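Hypothetical protein RBSTP0775 (Geobacillus stearothermophilus, PDB 1RZ3) is of unknown function but probably acts as an ATP-dependent kinase of the phosphoribulokinase/uridine kinase family, possibly on uridine. Local coordinates at residues A[44-49]-A[125-130]. Residues are numbered along the deposited sequence; the frame is centred on the assembly and turned at random.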
# COMPACT_ATOMS: atom_id res chain seq x y z
N GLN A 44 9.92 11.75 1.96
CA GLN A 44 10.75 12.78 2.56
C GLN A 44 11.63 13.44 1.50
O GLN A 44 11.71 14.66 1.40
CB GLN A 44 11.63 12.17 3.66
CG GLN A 44 12.43 13.18 4.46
CD GLN A 44 11.56 14.25 5.07
OE1 GLN A 44 10.98 15.08 4.36
NE2 GLN A 44 11.45 14.25 6.40
N THR A 45 12.29 12.61 0.69
CA THR A 45 13.16 13.11 -0.37
C THR A 45 12.37 13.95 -1.38
O THR A 45 12.85 14.99 -1.85
CB THR A 45 13.83 11.93 -1.10
OG1 THR A 45 14.48 11.09 -0.13
CG2 THR A 45 14.86 12.44 -2.09
N LEU A 46 11.16 13.51 -1.70
CA LEU A 46 10.31 14.24 -2.65
C LEU A 46 9.95 15.62 -2.10
O LEU A 46 9.98 16.62 -2.84
CB LEU A 46 9.05 13.43 -2.96
CG LEU A 46 9.27 12.21 -3.86
CD1 LEU A 46 8.04 11.32 -3.85
CD2 LEU A 46 9.58 12.67 -5.28
N ARG A 47 9.61 15.69 -0.82
CA ARG A 47 9.25 16.96 -0.21
C ARG A 47 10.41 17.96 -0.31
O ARG A 47 10.20 19.15 -0.52
CB ARG A 47 8.86 16.77 1.25
CG ARG A 47 7.57 15.99 1.43
CD ARG A 47 7.21 15.82 2.90
NE ARG A 47 5.99 15.04 3.05
CZ ARG A 47 5.94 13.83 3.57
NH1 ARG A 47 7.05 13.25 4.01
NH2 ARG A 47 4.78 13.18 3.63
N GLU A 48 11.63 17.46 -0.15
CA GLU A 48 12.79 18.32 -0.23
C GLU A 48 13.02 18.78 -1.67
O GLU A 48 13.74 19.74 -1.91
CB GLU A 48 14.01 17.59 0.33
CG GLU A 48 13.79 17.17 1.78
CD GLU A 48 14.96 16.43 2.38
OE1 GLU A 48 15.35 15.38 1.83
OE2 GLU A 48 15.48 16.90 3.42
N GLN A 49 12.38 18.09 -2.62
CA GLN A 49 12.49 18.47 -4.03
C GLN A 49 11.33 19.40 -4.36
O GLN A 49 11.10 19.73 -5.53
CB GLN A 49 12.42 17.23 -4.93
CG GLN A 49 13.46 16.16 -4.64
CD GLN A 49 14.86 16.72 -4.49
OE1 GLN A 49 15.34 17.44 -5.36
NE2 GLN A 49 15.51 16.37 -3.39
N SER A 125 -2.19 18.41 -2.46
CA SER A 125 -1.07 17.48 -2.58
C SER A 125 -0.69 17.34 -4.06
O SER A 125 -1.56 17.36 -4.93
CB SER A 125 -1.45 16.08 -2.07
OG SER A 125 -1.82 16.09 -0.70
N ASP A 126 0.60 17.22 -4.34
CA ASP A 126 1.05 17.02 -5.71
C ASP A 126 1.01 15.52 -6.00
O ASP A 126 0.71 15.09 -7.12
CB ASP A 126 2.48 17.52 -5.89
CG ASP A 126 2.62 19.01 -5.68
OD1 ASP A 126 1.91 19.77 -6.37
OD2 ASP A 126 3.43 19.41 -4.83
N MSE A 127 1.30 14.73 -4.97
CA MSE A 127 1.31 13.28 -5.10
C MSE A 127 0.74 12.62 -3.86
O MSE A 127 0.86 13.13 -2.75
CB MSE A 127 2.74 12.77 -5.29
CG MSE A 127 3.54 13.46 -6.38
SE MSE A 127 5.25 12.57 -6.71
CE MSE A 127 5.82 13.60 -8.25
N ILE A 128 0.11 11.46 -4.07
CA ILE A 128 -0.45 10.68 -2.98
C ILE A 128 0.32 9.37 -3.03
O ILE A 128 0.38 8.73 -4.08
CB ILE A 128 -1.95 10.37 -3.20
CG1 ILE A 128 -2.74 11.67 -3.38
CG2 ILE A 128 -2.49 9.54 -2.02
CD1 ILE A 128 -2.58 12.65 -2.25
N MSE A 129 0.92 8.97 -1.92
CA MSE A 129 1.67 7.73 -1.90
C MSE A 129 1.02 6.71 -0.97
O MSE A 129 0.74 7.00 0.19
CB MSE A 129 3.11 7.99 -1.45
CG MSE A 129 3.99 6.76 -1.59
SE MSE A 129 5.76 7.13 -1.00
CE MSE A 129 6.36 8.23 -2.48
N ILE A 130 0.79 5.52 -1.51
CA ILE A 130 0.16 4.44 -0.76
C ILE A 130 1.08 3.22 -0.75
O ILE A 130 1.54 2.78 -1.80
CB ILE A 130 -1.18 4.05 -1.42
CG1 ILE A 130 -2.08 5.29 -1.51
CG2 ILE A 130 -1.86 2.93 -0.64
CD1 ILE A 130 -3.37 5.07 -2.26
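L46 points from helix 35-48 toward strand 127-132 and touches two selenomethionines of that strand with one methyl, CD1. L46 CD1 lies 3.8 Å from CE of M129; from a direction roughly at right angles to this it meets the selenium of M127, L46 CD1 to SE being 4.2 Å. Both contacts are apolar, and the interface is small, burying 110 Å² in all.

The two selenomethionines, two residues apart on the same face of the strand, present different parts of themselves. M127 runs out as an extended chain beyond CG and crosses the leucine at about a right angle, touching it with the selenium rather than with the methyl at its end. M129 starts with CG anti to the backbone N (chi1 -172°) and then bends at its last torsion, chi3 -73°; the contact is made by its terminal methyl, and its side chain runs at a slant to that of L46. With the nearest CA atoms, those of L46 and M127, 9.4 Å apart, the backbones stay well separated and the segments meet through side chains alone.

The contact packs the last turn of the helix that follows the probable P-loop against the central parallel sheet, as in P-loop kinases. Helix 3-15 closes over the same layer, with C11 and L15 against L46 and I14 against M127. Within the sheet, strand 127-132 lies between strands 53-57 and 23-29; L25 of the latter touches both selenomethionines, continuing the apolar layer between the sheet and the two helices.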